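Local coordinates for protein acyl-CoA dehydrogenase (Thermus thermophilus, PDB 2Z1Q) that probably oxidises saturated acyl-CoA thioesters to their 2,3-dehydroacyl counterparts, using FAD as the bound cofactor that takes up the electrons, at residues S107-A112 and K226-R231; V178-S183 and P218-M223. One frame throughout, in Å; residues are numbered along the deposited sequence.

Interaction 1: residues S107-A112 and K226-R231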
ATOM      1  N   SER B 107     -21.038   2.272   3.273  1.00 26.36           N
ATOM      2  CA  SER B 107     -20.956   2.438   1.830  1.00 27.03           C
ATOM      3  C   SER B 107     -21.165   1.079   1.148  1.00 27.12           C
ATOM      4  O   SER B 107     -21.830   0.995   0.109  1.00 26.75           O
ATOM      5  CB  SER B 107     -19.597   3.020   1.446  1.00 28.51           C
ATOM      6  OG  SER B 107     -18.548   2.162   1.867  1.00 35.00           O
ATOM      7  N   VAL B 108     -20.600   0.014   1.721  1.00 26.58           N
ATOM      8  CA  VAL B 108     -20.769  -1.318   1.134  1.00 24.81           C
ATOM      9  C   VAL B 108     -22.225  -1.765   1.341  1.00 24.56           C
ATOM     10  O   VAL B 108     -22.829  -2.356   0.455  1.00 26.29           O
ATOM     11  CB  VAL B 108     -19.780  -2.341   1.759  1.00 23.96           C
ATOM     12  CG1 VAL B 108     -19.999  -3.740   1.181  1.00 22.92           C
ATOM     13  CG2 VAL B 108     -18.353  -1.894   1.468  1.00 24.07           C
ATOM     14  N   THR B 109     -22.788  -1.467   2.508  1.00 23.46           N
ATOM     15  CA  THR B 109     -24.186  -1.830   2.784  1.00 23.48           C
ATOM     16  C   THR B 109     -25.062  -1.208   1.695  1.00 22.24           C
ATOM     17  O   THR B 109     -25.804  -1.909   1.015  1.00 21.56           O
ATOM     18  CB  THR B 109     -24.633  -1.293   4.161  1.00 24.32           C
ATOM     19  OG1 THR B 109     -23.734  -1.758   5.167  1.00 24.82           O
ATOM     20  CG2 THR B 109     -26.048  -1.761   4.477  1.00 23.75           C
ATOM     21  N   TYR B 110     -24.939   0.108   1.525  1.00 23.40           N
ATOM     22  CA  TYR B 110     -25.688   0.846   0.501  1.00 25.24           C
ATOM     23  C   TYR B 110     -25.376   0.309  -0.899  1.00 24.86           C
ATOM     24  O   TYR B 110     -26.285  -0.007  -1.673  1.00 24.66           O
ATOM     25  CB  TYR B 110     -25.317   2.338   0.549  1.00 27.39           C
ATOM     26  CG  TYR B 110     -25.930   3.174  -0.559  1.00 29.76           C
ATOM     27  CD1 TYR B 110     -27.237   3.628  -0.465  1.00 31.27           C
ATOM     28  CD2 TYR B 110     -25.204   3.483  -1.717  1.00 32.19           C
ATOM     29  CE1 TYR B 110     -27.826   4.369  -1.481  1.00 31.58           C
ATOM     30  CE2 TYR B 110     -25.790   4.235  -2.756  1.00 32.53           C
ATOM     31  CZ  TYR B 110     -27.109   4.670  -2.616  1.00 33.82           C
ATOM     32  OH  TYR B 110     -27.767   5.397  -3.580  1.00 36.21           O
ATOM     33  N   GLY B 111     -24.085   0.210  -1.213  1.00 23.70           N
ATOM     34  CA  GLY B 111     -23.660  -0.265  -2.519  1.00 24.26           C
ATOM     35  C   GLY B 111     -24.163  -1.644  -2.900  1.00 26.42           C
ATOM     36  O   GLY B 111     -24.673  -1.843  -4.004  1.00 27.61           O
ATOM     37  N   ALA B 112     -24.028  -2.612  -2.003  1.00 25.51           N
ATOM     38  CA  ALA B 112     -24.476  -3.958  -2.320  1.00 26.09           C
ATOM     39  C   ALA B 112     -25.993  -3.952  -2.572  1.00 24.75           C
ATOM     40  O   ALA B 112     -26.484  -4.553  -3.519  1.00 23.83           O
ATOM     41  CB  ALA B 112     -24.112  -4.906  -1.192  1.00 22.94           C
ATOM     42  N   LYS B 226     -15.494  -2.725   8.730  1.00 22.29           N
ATOM     43  CA  LYS B 226     -16.122  -3.480   9.810  1.00 23.36           C
ATOM     44  C   LYS B 226     -17.598  -3.120  10.004  1.00 23.78           C
ATOM     45  O   LYS B 226     -18.374  -3.927  10.518  1.00 24.33           O
ATOM     46  CB  LYS B 226     -15.354  -3.264  11.111  1.00 22.95           C
ATOM     47  CG  LYS B 226     -13.965  -3.904  11.142  1.00 24.66           C
ATOM     48  CD  LYS B 226     -13.224  -3.508  12.407  1.00 28.47           C
ATOM     49  CE  LYS B 226     -11.936  -4.302  12.532  1.00 29.48           C
ATOM     50  NZ  LYS B 226     -11.251  -4.239  11.242  1.00 32.63           N
ATOM     51  N   ALA B 227     -17.983  -1.914   9.588  1.00 22.38           N
ATOM     52  CA  ALA B 227     -19.379  -1.481   9.706  1.00 22.88           C
ATOM     53  C   ALA B 227     -20.252  -2.243   8.719  1.00 21.54           C
ATOM     54  O   ALA B 227     -21.471  -2.109   8.726  1.00 21.87           O
ATOM     55  CB  ALA B 227     -19.502   0.016   9.431  1.00 23.90           C
ATOM     56  N   SER B 228     -19.639  -3.038   7.857  1.00 20.41           N
ATOM     57  CA  SER B 228     -20.436  -3.781   6.886  1.00 21.53           C
ATOM     58  C   SER B 228     -20.667  -5.211   7.358  1.00 21.13           C
ATOM     59  O   SER B 228     -19.807  -5.808   8.016  1.00 20.02           O
ATOM     60  CB  SER B 228     -19.739  -3.789   5.513  1.00 20.34           C
ATOM     61  OG  SER B 228     -20.502  -4.498   4.547  1.00 21.23           O
ATOM     62  N   SER B 229     -21.845  -5.745   7.035  1.00 21.68           N
ATOM     63  CA  SER B 229     -22.181  -7.120   7.412  1.00 21.28           C
ATOM     64  C   SER B 229     -21.761  -8.031   6.296  1.00 21.49           C
ATOM     65  O   SER B 229     -22.139  -7.813   5.136  1.00 23.79           O
ATOM     66  CB  SER B 229     -23.682  -7.314   7.636  1.00 21.74           C
ATOM     67  OG  SER B 229     -24.020  -8.700   7.529  1.00 20.73           O
ATOM     68  N   THR B 230     -20.990  -9.057   6.647  1.00 20.72           N
ATOM     69  CA  THR B 230     -20.540 -10.038   5.677  1.00 22.68           C
ATOM     70  C   THR B 230     -20.573 -11.414   6.342  1.00 24.02           C
ATOM     71  O   THR B 230     -19.876 -11.672   7.325  1.00 24.20           O
ATOM     72  CB  THR B 230     -19.105  -9.738   5.181  1.00 24.18           C
ATOM     73  OG1 THR B 230     -18.890  -8.324   5.127  1.00 25.77           O
ATOM     74  CG2 THR B 230     -18.915 -10.299   3.784  1.00 22.97           C
ATOM     75  N   ARG B 231     -21.399 -12.301   5.813  1.00 25.31           N
ATOM     76  CA  ARG B 231     -21.526 -13.633   6.377  1.00 24.22           C
ATOM     77  C   ARG B 231     -21.568 -14.663   5.276  1.00 25.61           C
ATOM     78  O   ARG B 231     -21.752 -14.347   4.101  1.00 24.88           O
ATOM     79  CB  ARG B 231     -22.814 -13.759   7.208  1.00 24.36           C
ATOM     80  CG  ARG B 231     -22.846 -12.997   8.533  1.00 21.97           C
ATOM     81  CD  ARG B 231     -24.293 -12.836   9.017  1.00 20.19           C
ATOM     82  NE  ARG B 231     -24.393 -12.251  10.355  1.00 20.29           N
ATOM     83  CZ  ARG B 231     -24.474 -12.955  11.482  1.00 23.80           C
ATOM     84  NH1 ARG B 231     -24.465 -14.285  11.446  1.00 22.30           N
ATOM     85  NH2 ARG B 231     -24.570 -12.328  12.648  1.00 22.41           N
TER
HETATM   86  O   HOH W   1     -23.208  -4.401   5.071  1.00 18.10           O
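In the acyl-CoA dehydrogenase fold, an alpha-helical N-terminal domain docks on a middle beta domain next to the flavin, and here Val108 and Thr109 of helix 106-117 meet Ser228, in the loop that leads into strand 230-235. The direct touch is small. Val108 CG1 lies 3.5 Å from Ser228 OG, and Val108 CB is nearly as close to the same oxygen, so the hydroxyl oxygen lies against the CB-CG1 side of the valine, touching both atoms about equally. Both residues point their CB toward the other segment, and with CG1 and OG each opposite the backbone N (chi1 178° and -180°) those two atoms meet. Thr109 keeps its distance, with OG1 4.3 Å from Ser228 OG, too far for a direct bond, and a single water fills the gap. This water sits 2.7 Å from Thr109 OG1 and 2.8 Å from Ser228 OG, and it accepts the backbone N-H of Ser229 with its oxygen 2.7 Å from Ser229 N. Three partners thus fix it between helix and loop, and two buried hydroxyls and a buried amide are satisfied together. Val108 also packs on Ser183, an FAD-binding residue, as does Ala112 one turn further along the helix, while Ala227 rests on helix 30-54. A small van der Waals touch beside a bridging water therefore joins the two domains close to the isoalloxazine, an interface typical of the acyl-CoA dehydrogenase fold, in which helical domain and beta domain meet around the flavin.

Interaction 2: residues V178-S183 and P218-M223; sequences VKQWIS and PEEKKM. With FAD (flavin-adenine dinucleotide), chain D.
The flavin pocket on the middle beta domain of an acyl-CoA dehydrogenase is lined here by the end of strand 172-183, and the loop 218-223 backs it: Trp181 touches both the isoalloxazine and Glu220. The chain turns a corner at Trp181, whose backbone takes up left-handed angles (phi 60°, psi 60°), and beyond the corner Ser183 reaches the ring system. Trp181 CG stands beside the backbone N and trans to the carbonyl carbon, which carries the indole along the dimethylbenzene side of the flavin; one face receives the methyl C8M, 3.9 Å above the plane and displaced toward the rim. The aliphatic part of Glu220 comes to the indole obliquely, CB and CG each 3.5 Å from Trp181 CZ3, while a bridging water sits off the opposite face from C8M, displaced toward the rim. A bend at chi2 (-71°) turns the carboxylate back toward Gln180. There Glu220 OE2 is still 3.7 Å from Gln180 NE2, and the water bridges the two groups. It donates to the carboxylate, 2.5 Å from Glu220 OE2, accepts the backbone N-H of Trp181 and takes a weak bond from the Gln180 amide N-H. The water thereby ties the carboxylate to the backbone at the corner and to the side chain just before it. Tyr376 of the second subunit also meets the indole, so the dimer interface completes the setting of this ring. Ser183 binds the cofactor directly: its backbone N donates to flavin O4, and its hydroxyl donates to the flavin nitrogen N5, with Ser183 OG 2.6 Å from FAD N5.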
ATOM      1  N   VAL B 178     -23.104 -23.605  -0.764  1.00 27.18           N
ATOM      2  CA  VAL B 178     -22.537 -22.616   0.153  1.00 27.45           C
ATOM      3  C   VAL B 178     -22.113 -21.379  -0.630  1.00 26.78           C
ATOM      4  O   VAL B 178     -21.444 -21.488  -1.657  1.00 26.87           O
ATOM      5  CB  VAL B 178     -21.295 -23.185   0.875  1.00 28.80           C
ATOM      6  CG1 VAL B 178     -20.689 -22.137   1.799  1.00 28.15           C
ATOM      7  CG2 VAL B 178     -21.678 -24.443   1.659  1.00 30.01           C
ATOM      8  N   LYS B 179     -22.524 -20.206  -0.153  1.00 27.01           N
ATOM      9  CA  LYS B 179     -22.169 -18.941  -0.797  1.00 26.59           C
ATOM     10  C   LYS B 179     -21.253 -18.198   0.182  1.00 27.09           C
ATOM     11  O   LYS B 179     -21.583 -18.037   1.356  1.00 26.64           O
ATOM     12  CB  LYS B 179     -23.423 -18.125  -1.097  1.00 25.00           C
ATOM     13  CG  LYS B 179     -24.557 -18.926  -1.718  1.00 23.82           C
ATOM     14  CD  LYS B 179     -24.168 -19.604  -3.020  1.00 24.11           C
ATOM     15  CE  LYS B 179     -23.901 -18.617  -4.138  1.00 25.01           C
ATOM     16  NZ  LYS B 179     -23.531 -19.322  -5.405  1.00 25.01           N
ATOM     17  N   GLN B 180     -20.112 -17.746  -0.317  1.00 28.44           N
ATOM     18  CA  GLN B 180     -19.098 -17.085   0.493  1.00 29.05           C
ATOM     19  C   GLN B 180     -19.039 -15.559   0.426  1.00 29.04           C
ATOM     20  O   GLN B 180     -19.154 -14.963  -0.654  1.00 28.27           O
ATOM     21  CB  GLN B 180     -17.726 -17.643   0.093  1.00 30.62           C
ATOM     22  CG  GLN B 180     -16.614 -17.304   1.063  1.00 35.53           C
ATOM     23  CD  GLN B 180     -16.602 -18.221   2.266  1.00 37.59           C
ATOM     24  OE1 GLN B 180     -15.810 -19.161   2.338  1.00 40.19           O
ATOM     25  NE2 GLN B 180     -17.495 -17.964   3.214  1.00 40.72           N
ATOM     26  N   TRP B 181     -18.825 -14.934   1.584  1.00 28.20           N
ATOM     27  CA  TRP B 181     -18.703 -13.478   1.696  1.00 27.93           C
ATOM     28  C   TRP B 181     -19.946 -12.703   1.232  1.00 26.61           C
ATOM     29  O   TRP B 181     -19.841 -11.901   0.319  1.00 25.17           O
ATOM     30  CB  TRP B 181     -17.515 -12.970   0.851  1.00 29.07           C
ATOM     31  CG  TRP B 181     -16.113 -13.437   1.207  1.00 31.98           C
ATOM     32  CD1 TRP B 181     -15.293 -14.226   0.441  1.00 31.29           C
ATOM     33  CD2 TRP B 181     -15.351 -13.083   2.370  1.00 32.98           C
ATOM     34  NE1 TRP B 181     -14.074 -14.383   1.054  1.00 31.29           N
ATOM     35  CE2 TRP B 181     -14.080 -13.692   2.238  1.00 33.56           C
ATOM     36  CE3 TRP B 181     -15.617 -12.310   3.509  1.00 34.70           C
ATOM     37  CZ2 TRP B 181     -13.079 -13.552   3.202  1.00 34.05           C
ATOM     38  CZ3 TRP B 181     -14.617 -12.172   4.470  1.00 35.20           C
ATOM     39  CH2 TRP B 181     -13.364 -12.791   4.308  1.00 36.16           C
ATOM     40  N   ILE B 182     -21.105 -12.908   1.845  1.00 24.99           N
ATOM     41  CA  ILE B 182     -22.302 -12.184   1.398  1.00 22.62           C
ATOM     42  C   ILE B 182     -22.537 -10.888   2.169  1.00 21.85           C
ATOM     43  O   ILE B 182     -22.869 -10.921   3.347  1.00 22.97           O
ATOM     44  CB  ILE B 182     -23.558 -13.077   1.523  1.00 25.23           C
ATOM     45  CG1 ILE B 182     -23.527 -14.143   0.447  1.00 26.57           C
ATOM     46  CG2 ILE B 182     -24.825 -12.269   1.351  1.00 25.01           C
ATOM     47  CD1 ILE B 182     -22.450 -15.136   0.629  1.00 29.32           C
ATOM     48  N   SER B 183     -22.359  -9.751   1.505  1.00 19.81           N
ATOM     49  CA  SER B 183     -22.598  -8.463   2.167  1.00 20.97           C
ATOM     50  C   SER B 183     -24.086  -8.332   2.497  1.00 21.83           C
ATOM     51  O   SER B 183     -24.936  -8.751   1.704  1.00 24.06           O
ATOM     52  CB  SER B 183     -22.192  -7.288   1.251  1.00 20.27           C
ATOM     53  OG  SER B 183     -20.862  -7.406   0.786  1.00 17.51           O
ATOM     54  N   PRO B 218     -21.288 -16.914  11.187  1.00 22.77           N
ATOM     55  CA  PRO B 218     -21.026 -15.707  11.977  1.00 22.13           C
ATOM     56  C   PRO B 218     -20.422 -14.602  11.127  1.00 21.36           C
ATOM     57  O   PRO B 218     -19.952 -14.850  10.007  1.00 21.53           O
ATOM     58  CB  PRO B 218     -20.062 -16.199  13.053  1.00 21.81           C
ATOM     59  CG  PRO B 218     -19.312 -17.269  12.347  1.00 23.17           C
ATOM     60  CD  PRO B 218     -20.377 -18.005  11.575  1.00 21.27           C
ATOM     61  N   GLU B 219     -20.442 -13.387  11.660  1.00 21.58           N
ATOM     62  CA  GLU B 219     -19.902 -12.236  10.956  1.00 21.84           C
ATOM     63  C   GLU B 219     -18.425 -12.485  10.606  1.00 22.98           C
ATOM     64  O   GLU B 219     -17.625 -12.870  11.464  1.00 22.79           O
ATOM     65  CB  GLU B 219     -20.050 -10.982  11.830  1.00 20.88           C
ATOM     66  CG  GLU B 219     -21.450 -10.324  11.767  1.00 21.70           C
ATOM     67  CD  GLU B 219     -21.850  -9.919  10.356  1.00 22.71           C
ATOM     68  OE1 GLU B 219     -20.954  -9.525   9.580  1.00 22.76           O
ATOM     69  OE2 GLU B 219     -23.048  -9.990  10.016  1.00 22.82           O
ATOM     70  N   GLU B 220     -18.063 -12.302   9.340  1.00 22.92           N
ATOM     71  CA  GLU B 220     -16.670 -12.509   8.957  1.00 23.89           C
ATOM     72  C   GLU B 220     -15.837 -11.439   9.648  1.00 23.67           C
ATOM     73  O   GLU B 220     -16.299 -10.310   9.823  1.00 25.31           O
ATOM     74  CB  GLU B 220     -16.491 -12.374   7.440  1.00 26.08           C
ATOM     75  CG  GLU B 220     -17.089 -13.503   6.611  1.00 29.09           C
ATOM     76  CD  GLU B 220     -16.315 -14.796   6.742  1.00 30.68           C
ATOM     77  OE1 GLU B 220     -15.253 -14.785   7.401  1.00 31.02           O
ATOM     78  OE2 GLU B 220     -16.765 -15.819   6.180  1.00 32.72           O
ATOM     79  N   LYS B 221     -14.624 -11.775  10.064  1.00 22.57           N
ATOM     80  CA  LYS B 221     -13.772 -10.768  10.680  1.00 23.37           C
ATOM     81  C   LYS B 221     -12.761 -10.319   9.626  1.00 23.67           C
ATOM     82  O   LYS B 221     -11.895 -11.087   9.228  1.00 23.74           O
ATOM     83  CB  LYS B 221     -13.058 -11.342  11.903  1.00 25.60           C
ATOM     84  CG  LYS B 221     -13.995 -11.827  13.015  1.00 28.64           C
ATOM     85  CD  LYS B 221     -13.208 -12.089  14.288  1.00 29.79           C
ATOM     86  CE  LYS B 221     -14.111 -12.308  15.504  1.00 31.32           C
ATOM     87  NZ  LYS B 221     -14.744 -13.652  15.526  1.00 32.15           N
ATOM     88  N   LYS B 222     -12.877  -9.084   9.150  1.00 25.17           N
ATOM     89  CA  LYS B 222     -11.947  -8.624   8.120  1.00 24.62           C
ATOM     90  C   LYS B 222     -11.049  -7.475   8.562  1.00 23.22           C
ATOM     91  O   LYS B 222     -11.231  -6.916   9.644  1.00 19.38           O
ATOM     92  CB  LYS B 222     -12.708  -8.241   6.857  1.00 27.64           C
ATOM     93  CG  LYS B 222     -13.926  -7.380   7.086  1.00 30.93           C
ATOM     94  CD  LYS B 222     -15.203  -8.217   7.069  1.00 30.26           C
ATOM     95  CE  LYS B 222     -16.440  -7.392   7.463  1.00 30.61           C
ATOM     96  NZ  LYS B 222     -17.025  -6.559   6.375  1.00 29.56           N
ATOM     97  N   MET B 223     -10.079  -7.109   7.718  1.00 22.62           N
ATOM     98  CA  MET B 223      -9.182  -6.027   8.122  1.00 23.29           C
ATOM     99  C   MET B 223      -9.854  -4.661   8.128  1.00 21.95           C
ATOM    100  O   MET B 223      -9.430  -3.780   8.870  1.00 23.57           O
ATOM    101  CB  MET B 223      -7.864  -5.977   7.299  1.00 22.93           C
ATOM    102  CG  MET B 223      -7.873  -5.206   6.004  1.00 24.88           C
ATOM    103  SD  MET B 223      -6.260  -4.669   5.398  1.00 21.60           S
ATOM    104  CE  MET B 223      -5.475  -6.245   5.078  1.00 20.67           C
TER
HETATM  105  PA  FAD D 701      -8.820 -15.602  -5.371  1.00 58.81           P
HETATM  106  O1A FAD D 701      -8.978 -14.750  -4.219  1.00 59.25           O
HETATM  107  O2A FAD D 701      -9.686 -16.919  -5.634  1.00 53.71           O
HETATM  108  O5B FAD D 701      -8.174 -14.945  -6.637  1.00 55.78           O
HETATM  109  C5B FAD D 701      -6.762 -14.846  -6.459  1.00 59.30           C
HETATM  110  C4B FAD D 701      -6.371 -14.346  -7.831  1.00 61.19           C
HETATM  111  O4B FAD D 701      -7.250 -13.805  -8.734  1.00 62.11           O
HETATM  112  C3B FAD D 701      -4.922 -13.731  -8.093  1.00 63.84           C
HETATM  113  O3B FAD D 701      -3.943 -14.770  -8.211  1.00 68.54           O
HETATM  114  C2B FAD D 701      -5.358 -13.031  -9.445  1.00 63.41           C
HETATM  115  O2B FAD D 701      -4.319 -12.814 -10.405  1.00 66.50           O
HETATM  116  C1B FAD D 701      -6.329 -14.148  -9.704  1.00 59.22           C
HETATM  117  N9A FAD D 701      -6.880 -14.455 -10.990  1.00 54.87           N
HETATM  118  C8A FAD D 701      -8.135 -14.978 -11.117  1.00 52.76           C
HETATM  119  N7A FAD D 701      -8.397 -15.213 -12.350  1.00 53.63           N
HETATM  120  C5A FAD D 701      -7.345 -14.838 -13.106  1.00 52.34           C
HETATM  121  C6A FAD D 701      -7.058 -14.860 -14.504  1.00 50.91           C
HETATM  122  N6A FAD D 701      -8.005 -15.340 -15.386  1.00 49.90           N
HETATM  123  N1A FAD D 701      -5.847 -14.393 -14.916  1.00 50.43           N
HETATM  124  C2A FAD D 701      -4.930 -13.951 -14.060  1.00 49.93           C
HETATM  125  N3A FAD D 701      -5.174 -13.934 -12.765  1.00 50.47           N
HETATM  126  C4A FAD D 701      -6.330 -14.356 -12.228  1.00 52.41           C
HETATM  127  N1  FAD D 701     -19.586 -11.794  -3.253  1.00 35.69           N
HETATM  128  C2  FAD D 701     -20.886 -11.750  -3.618  1.00 36.47           C
HETATM  129  O2  FAD D 701     -21.285 -12.562  -4.438  1.00 34.39           O
HETATM  130  N3  FAD D 701     -21.769 -10.860  -3.099  1.00 37.13           N
HETATM  131  C4  FAD D 701     -21.403  -9.928  -2.153  1.00 36.51           C
HETATM  132  O4  FAD D 701     -22.194  -9.143  -1.692  1.00 37.98           O
HETATM  133  C4X FAD D 701     -19.992  -9.932  -1.694  1.00 38.14           C
HETATM  134  N5  FAD D 701     -19.534  -9.092  -0.751  1.00 36.94           N
HETATM  135  C5X FAD D 701     -18.248  -9.149  -0.318  1.00 36.90           C
HETATM  136  C6  FAD D 701     -17.779  -8.289   0.738  1.00 38.14           C
HETATM  137  C7  FAD D 701     -16.456  -8.401   1.197  1.00 37.62           C
HETATM  138  C7M FAD D 701     -15.981  -7.510   2.328  1.00 37.61           C
HETATM  139  C8  FAD D 701     -15.563  -9.352   0.607  1.00 37.25           C
HETATM  140  C8M FAD D 701     -14.134  -9.511   1.078  1.00 36.19           C
HETATM  141  C9  FAD D 701     -15.998 -10.171  -0.411  1.00 35.46           C
HETATM  142  C9A FAD D 701     -17.341 -10.098  -0.893  1.00 38.84           C
HETATM  143  N10 FAD D 701     -17.774 -10.978  -1.909  1.00 39.97           N
HETATM  144  C10 FAD D 701     -19.088 -10.947  -2.330  1.00 37.95           C
HETATM  145  C1' FAD D 701     -16.791 -11.902  -2.413  1.00 43.89           C
HETATM  146  C2' FAD D 701     -16.152 -11.510  -3.753  1.00 47.36           C
HETATM  147  O2' FAD D 701     -17.112 -11.515  -4.800  1.00 50.93           O
HETATM  148  C3' FAD D 701     -15.111 -12.573  -3.900  1.00 49.93           C
HETATM  149  O3' FAD D 701     -14.187 -12.426  -2.783  1.00 48.91           O
HETATM  150  C4' FAD D 701     -14.282 -12.500  -5.151  1.00 49.39           C
HETATM  151  O4' FAD D 701     -15.042 -12.654  -6.352  1.00 51.96           O
HETATM  152  C5' FAD D 701     -13.318 -13.603  -4.907  1.00 50.08           C
HETATM  153  O5' FAD D 701     -12.381 -13.750  -5.851  1.00 45.76           O
HETATM  154  P   FAD D 701     -11.422 -14.773  -5.072  1.00 46.08           P
HETATM  155  O1P FAD D 701     -11.118 -14.170  -3.748  1.00 39.23           O
HETATM  156  O2P FAD D 701     -12.161 -16.207  -4.851  1.00 41.37           O
HETATM  157  O3P FAD D 701     -10.101 -14.840  -6.031  1.00 47.90           O
HETATM  158  O   HOH W   2     -18.377 -15.728   4.299  1.00 32.26           O

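Both contacts are buried and share a sheet, since strands 172-183 and 230-235 are neighbours in it, and their centres lie 10 Å apart. Interaction 1 joins the helical domain to the beta domain, whereas interaction 2, nested within the chain loop that interaction 1 closes, stays inside the beta domain and reaches the cofactor and the second subunit. Each relies on a bridging water, but the first sets a serine hydroxyl against a valine and links it to a threonine through water, while the second brings a carboxylate and an indole together. They are stitched to one another by the salt bridge from Arg231 NE to Glu219 OE2, 2.7 Å, and by packing of Thr230 against Trp181.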